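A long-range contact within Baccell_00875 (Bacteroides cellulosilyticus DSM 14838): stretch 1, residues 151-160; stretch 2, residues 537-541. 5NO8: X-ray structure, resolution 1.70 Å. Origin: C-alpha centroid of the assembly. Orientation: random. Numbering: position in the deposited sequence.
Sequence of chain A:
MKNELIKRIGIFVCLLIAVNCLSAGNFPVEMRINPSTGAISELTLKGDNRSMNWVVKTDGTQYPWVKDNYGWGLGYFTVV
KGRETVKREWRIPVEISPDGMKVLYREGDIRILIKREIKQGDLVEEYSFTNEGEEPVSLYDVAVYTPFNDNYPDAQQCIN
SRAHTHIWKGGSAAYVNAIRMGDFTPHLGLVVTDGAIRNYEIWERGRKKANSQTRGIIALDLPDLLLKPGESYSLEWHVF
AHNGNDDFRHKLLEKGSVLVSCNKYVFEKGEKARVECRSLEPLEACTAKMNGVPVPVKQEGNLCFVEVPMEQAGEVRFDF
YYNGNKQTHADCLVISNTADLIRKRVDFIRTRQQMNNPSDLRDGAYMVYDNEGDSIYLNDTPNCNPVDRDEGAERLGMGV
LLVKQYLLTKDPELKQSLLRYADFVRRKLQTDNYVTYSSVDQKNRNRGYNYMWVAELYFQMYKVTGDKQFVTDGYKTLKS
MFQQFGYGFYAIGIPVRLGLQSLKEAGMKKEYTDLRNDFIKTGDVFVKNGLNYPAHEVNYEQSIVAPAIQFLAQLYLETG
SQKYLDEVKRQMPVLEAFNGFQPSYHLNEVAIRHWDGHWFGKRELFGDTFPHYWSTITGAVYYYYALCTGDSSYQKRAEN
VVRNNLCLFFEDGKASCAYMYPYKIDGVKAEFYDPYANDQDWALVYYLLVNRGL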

ATOM      1  N   ASN A 151      12.503   4.980  -2.342  1.00 16.51           N
ATOM      2  CA  ASN A 151      12.927   4.000  -3.326  1.00 16.77           C
ATOM      3  C   ASN A 151      13.758   2.914  -2.621  1.00 16.39           C
ATOM      4  O   ASN A 151      14.069   3.050  -1.442  1.00 16.64           O
ATOM      5  CB  ASN A 151      13.685   4.677  -4.480  1.00 17.07           C
ATOM      6  CG  ASN A 151      14.740   5.635  -3.990  1.00 18.81           C
ATOM      7  OD1 ASN A 151      15.761   5.192  -3.479  1.00 19.30           O
ATOM      8  ND2 ASN A 151      14.484   6.963  -4.121  1.00 16.81           N
ATOM      9  N   TYR A 152      14.051   1.846  -3.352  1.00 18.72           N
ATOM     10  CA  TYR A 152      14.531   0.595  -2.798  1.00 20.30           C
ATOM     11  C   TYR A 152      15.826   0.149  -3.474  1.00 20.87           C
ATOM     12  O   TYR A 152      15.827  -0.849  -4.187  1.00 22.23           O
ATOM     13  CB  TYR A 152      13.475  -0.495  -3.007  1.00 20.85           C
ATOM     14  CG  TYR A 152      12.107  -0.259  -2.380  1.00 21.03           C
ATOM     15  CD1 TYR A 152      11.975   0.269  -1.090  1.00 21.55           C
ATOM     16  CD2 TYR A 152      10.947  -0.666  -3.051  1.00 21.81           C
ATOM     17  CE1 TYR A 152      10.711   0.448  -0.505  1.00 22.38           C
ATOM     18  CE2 TYR A 152       9.691  -0.508  -2.474  1.00 22.33           C
ATOM     19  CZ  TYR A 152       9.564   0.057  -1.223  1.00 22.31           C
ATOM     20  OH  TYR A 152       8.284   0.213  -0.653  1.00 24.24           O
ATOM     21  N   PRO A 153      16.929   0.876  -3.262  1.00 22.47           N
ATOM     22  CA  PRO A 153      18.206   0.450  -3.884  1.00 24.38           C
ATOM     23  C   PRO A 153      18.723  -0.871  -3.288  1.00 26.10           C
ATOM     24  O   PRO A 153      19.134  -1.743  -4.030  1.00 29.33           O
ATOM     25  CB  PRO A 153      19.155   1.613  -3.571  1.00 24.03           C
ATOM     26  CG  PRO A 153      18.572   2.256  -2.350  1.00 23.94           C
ATOM     27  CD  PRO A 153      17.091   2.106  -2.468  1.00 24.06           C
ATOM     28  N   ASP A 154      18.669  -1.011  -1.968  1.00 27.63           N
ATOM     29  CA  ASP A 154      19.041  -2.244  -1.247  1.00 30.33           C
ATOM     30  C   ASP A 154      18.625  -2.078   0.215  1.00 29.33           C
ATOM     31  O   ASP A 154      18.366  -0.949   0.646  1.00 29.13           O
ATOM     32  CB  ASP A 154      20.543  -2.557  -1.360  1.00 33.17           C
ATOM     33  CG  ASP A 154      21.436  -1.434  -0.853  1.00 36.03           C
ATOM     34  OD1 ASP A 154      21.473  -1.147   0.360  1.00 34.74           O
ATOM     35  OD2 ASP A 154      22.168  -0.863  -1.677  1.00 44.78           O
ATOM     36  N   ALA A 155      18.574  -3.174   0.976  1.00 26.98           N
ATOM     37  CA  ALA A 155      18.095  -3.116   2.359  1.00 27.13           C
ATOM     38  C   ALA A 155      18.878  -2.157   3.258  1.00 26.72           C
ATOM     39  O   ALA A 155      18.295  -1.452   4.069  1.00 24.39           O
ATOM     40  CB  ALA A 155      18.039  -4.512   2.981  1.00 27.46           C
ATOM     41  N   GLN A 156      20.196  -2.086   3.077  1.00 26.44           N
ATOM     42  CA  GLN A 156      21.020  -1.324   4.001  1.00 29.17           C
ATOM     43  C   GLN A 156      20.821   0.166   3.769  1.00 25.88           C
ATOM     44  O   GLN A 156      20.633   0.908   4.706  1.00 25.60           O
ATOM     45  CB  GLN A 156      22.497  -1.691   3.869  1.00 34.67           C
ATOM     46  CG  GLN A 156      22.831  -3.057   4.477  1.00 38.03           C
ATOM     47  CD  GLN A 156      22.182  -4.255   3.761  1.00 44.27           C
ATOM     48  OE1 GLN A 156      21.723  -5.203   4.421  1.00 49.15           O
ATOM     49  NE2 GLN A 156      22.143  -4.222   2.412  1.00 41.52           N
ATOM     50  N   GLN A 157      20.846   0.596   2.518  1.00 24.82           N
ATOM     51  CA  GLN A 157      20.571   2.008   2.237  1.00 26.16           C
ATOM     52  C   GLN A 157      19.120   2.385   2.572  1.00 23.66           C
ATOM     53  O   GLN A 157      18.857   3.495   3.015  1.00 21.81           O
ATOM     54  CB  GLN A 157      20.857   2.335   0.786  1.00 26.83           C
ATOM     55  CG  GLN A 157      22.326   2.363   0.441  1.00 29.30           C
ATOM     56  CD  GLN A 157      22.505   2.787  -1.000  1.00 31.68           C
ATOM     57  OE1 GLN A 157      22.544   1.949  -1.894  1.00 35.80           O
ATOM     58  NE2 GLN A 157      22.565   4.089  -1.237  1.00 34.77           N
ATOM     59  N   CYS A 158      18.184   1.464   2.341  1.00 23.39           N
ATOM     60  CA  CYS A 158      16.773   1.737   2.672  1.00 23.66           C
ATOM     61  C   CYS A 158      16.590   2.000   4.150  1.00 22.81           C
ATOM     62  O   CYS A 158      16.051   3.016   4.540  1.00 21.55           O
ATOM     63  CB  CYS A 158      15.881   0.591   2.265  1.00 22.39           C
ATOM     64  SG  CYS A 158      15.676   0.502   0.504  1.00 24.41           S
ATOM     65  N   ILE A 159      17.101   1.084   4.964  1.00 22.20           N
ATOM     66  CA  ILE A 159      16.960   1.156   6.401  1.00 23.84           C
ATOM     67  C   ILE A 159      17.528   2.453   6.987  1.00 21.97           C
ATOM     68  O   ILE A 159      16.934   3.057   7.883  1.00 21.37           O
ATOM     69  CB  ILE A 159      17.594  -0.131   7.013  1.00 27.30           C
ATOM     70  CG1 ILE A 159      16.647  -1.321   6.785  1.00 30.31           C
ATOM     71  CG2 ILE A 159      18.002   0.025   8.458  1.00 29.91           C
ATOM     72  CD1 ILE A 159      15.362  -1.304   7.566  1.00 32.80           C
ATOM     73  N   ASN A 160      18.672   2.890   6.464  1.00 21.22           N
ATOM     74  CA  ASN A 160      19.365   4.034   7.032  1.00 20.59           C
ATOM     75  C   ASN A 160      19.088   5.362   6.340  1.00 19.15           C
ATOM     76  O   ASN A 160      19.255   6.402   6.966  1.00 19.72           O
ATOM     77  CB  ASN A 160      20.867   3.744   7.023  1.00 21.24           C
ATOM     78  CG  ASN A 160      21.222   2.635   7.993  1.00 22.58           C
ATOM     79  OD1 ASN A 160      21.116   2.802   9.211  1.00 24.06           O
ATOM     80  ND2 ASN A 160      21.617   1.497   7.462  1.00 24.77           N
ATOM     81  N   GLU A 537      12.099 -10.302  -5.368  1.00 33.84           N
ATOM     82  CA  GLU A 537      11.597  -9.803  -6.639  1.00 34.07           C
ATOM     83  C   GLU A 537      11.572  -8.262  -6.642  1.00 32.79           C
ATOM     84  O   GLU A 537      11.545  -7.625  -7.697  1.00 35.43           O
ATOM     85  CB  GLU A 537      10.244 -10.465  -6.936  1.00 35.39           C
ATOM     86  CG  GLU A 537      10.447 -11.976  -7.159  1.00 37.97           C
ATOM     87  CD  GLU A 537       9.177 -12.804  -7.303  1.00 38.92           C
ATOM     88  OE1 GLU A 537       8.066 -12.272  -7.071  1.00 37.22           O
ATOM     89  OE2 GLU A 537       9.312 -14.013  -7.628  1.00 37.71           O
ATOM     90  N   VAL A 538      11.605  -7.680  -5.445  1.00 29.46           N
ATOM     91  CA  VAL A 538      11.892  -6.261  -5.236  1.00 28.85           C
ATOM     92  C   VAL A 538      13.051  -6.262  -4.243  1.00 29.21           C
ATOM     93  O   VAL A 538      13.190  -7.209  -3.471  1.00 28.27           O
ATOM     94  CB  VAL A 538      10.652  -5.528  -4.667  1.00 29.28           C
ATOM     95  CG1 VAL A 538      10.855  -4.018  -4.607  1.00 30.38           C
ATOM     96  CG2 VAL A 538       9.404  -5.862  -5.486  1.00 28.06           C
ATOM     97  N   ASN A 539      13.886  -5.222  -4.256  1.00 28.87           N
ATOM     98  CA  ASN A 539      15.118  -5.223  -3.441  1.00 28.63           C
ATOM     99  C   ASN A 539      14.855  -5.132  -1.953  1.00 27.95           C
ATOM    100  O   ASN A 539      15.595  -5.689  -1.149  1.00 27.72           O
ATOM    101  CB  ASN A 539      16.072  -4.077  -3.835  1.00 29.21           C
ATOM    102  CG  ASN A 539      16.567  -4.168  -5.270  1.00 30.00           C
ATOM    103  OD1 ASN A 539      16.900  -3.129  -5.890  1.00 30.89           O
ATOM    104  ND2 ASN A 539      16.598  -5.377  -5.822  1.00 26.62           N
ATOM    105  N   TYR A 540      13.811  -4.394  -1.596  1.00 25.38           N
ATOM    106  CA  TYR A 540      13.389  -4.282  -0.226  1.00 23.06           C
ATOM    107  C   TYR A 540      11.933  -3.927  -0.316  1.00 21.72           C
ATOM    108  O   TYR A 540      11.589  -3.065  -1.101  1.00 22.88           O
ATOM    109  CB  TYR A 540      14.173  -3.165   0.469  1.00 23.07           C
ATOM    110  CG  TYR A 540      13.733  -2.885   1.872  1.00 21.78           C
ATOM    111  CD1 TYR A 540      14.140  -3.695   2.928  1.00 22.76           C
ATOM    112  CD2 TYR A 540      12.879  -1.806   2.158  1.00 21.78           C
ATOM    113  CE1 TYR A 540      13.712  -3.459   4.224  1.00 22.29           C
ATOM    114  CE2 TYR A 540      12.461  -1.550   3.458  1.00 21.14           C
ATOM    115  CZ  TYR A 540      12.873  -2.386   4.483  1.00 23.11           C
ATOM    116  OH  TYR A 540      12.464  -2.140   5.770  1.00 22.91           O
ATOM    117  N   GLU A 541      11.086  -4.552   0.493  1.00 21.17           N
ATOM    118  CA  GLU A 541       9.644  -4.248   0.448  1.00 21.58           C
ATOM    119  C   GLU A 541       8.884  -4.905   1.573  1.00 20.56           C
ATOM    120  O   GLU A 541       9.388  -5.792   2.275  1.00 19.66           O
ATOM    121  CB  GLU A 541       9.039  -4.701  -0.883  1.00 23.44           C
ATOM    122  CG  GLU A 541       9.262  -6.182  -1.180  1.00 24.77           C
ATOM    123  CD  GLU A 541       8.060  -6.836  -1.849  1.00 27.85           C
ATOM    124  OE1 GLU A 541       6.920  -6.610  -1.344  1.00 28.77           O
ATOM    125  OE2 GLU A 541       8.236  -7.587  -2.844  1.00 25.89           O
TER
HETATM  126  O   HOH W   1      18.192  -5.673  -0.609  1.00 36.13           O

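Residues that touch across the two stretches are at least 381 positions apart in sequence; the stretches bury 389 Å² between them, and most of the evidence points to side-chain packing around two tyrosines. No direct hydrogen bond across the interface is clear; the polar link that passes the angle tests runs through water 1, which accepts from Ala155 N at 3.0 Å and donates to Asn539 O at 2.7 Å. Those two backbone atoms, Ala155 N and Asn539 O, lie 4.4 Å apart, so the water bridges a gap too wide for a direct bond.

Tyr540 gives up the largest area, 116 Å². Its CA-to-CB bond points toward stretch 1, and chi1 of 175° (t) with chi2 of 79° lays the ring along the start of the helix that begins at Ala155. Cys158 CB sits over one face, 4.2 Å from the ring centroid and 26° off the normal, a CH-pi contact. With chi1 at -73° (m), Cys158 SG lies obliquely to the same ring, 4.8 Å from its centroid and 46° off the normal. Ala155 CB approaches Tyr540 CD1 at 4.0 Å; its short side chain makes this contact with a single methyl. Ile159 starts sideways, but chi1 of -75° and chi2 of -69° (both m) bring its end nearer, with CD1 4.1 Å from Tyr540 CZ and 3.5 Å from Tyr540 OH.

Tyr152 supplies the second ring; stretch 2 covers 87 Å² of the residue. Chi1 of -60° (m) and chi2 of -42° place its CD1 4.0 Å from Tyr540 CD2, at the edge of the Tyr540 ring, so the pair does not stack face to face. Tyr152 CD2 meets Val538 CG1 at 3.7 Å, where the t rotamer (chi1 -173°) brings CG1 up to the ring, while CG2 stays out of contact distance of it. Tyr540 O lies over one face of the Tyr152 ring, 3.1 Å from Tyr152 CG. This carbonyl is buried by the contact and has no partner in the model, a polar cost within a largely apolar patch.

Asn539 also points toward stretch 1, with chi1 of -62° (m), and its terminal amide lies near the backbone carbonyls of Tyr152 and Pro153, although the amide orientation is doubtful.

Asp154 points away from stretch 2 and serves the helix instead. At the N-cap, chi1 of 57° (p) turns its carboxylate back so that OD1 accepts from Gln157 N at 2.8 Å and 177°. The cap satisfies a free amide in the first turn of the helix that presents Ala155, Cys158 and Ile159 to Tyr540.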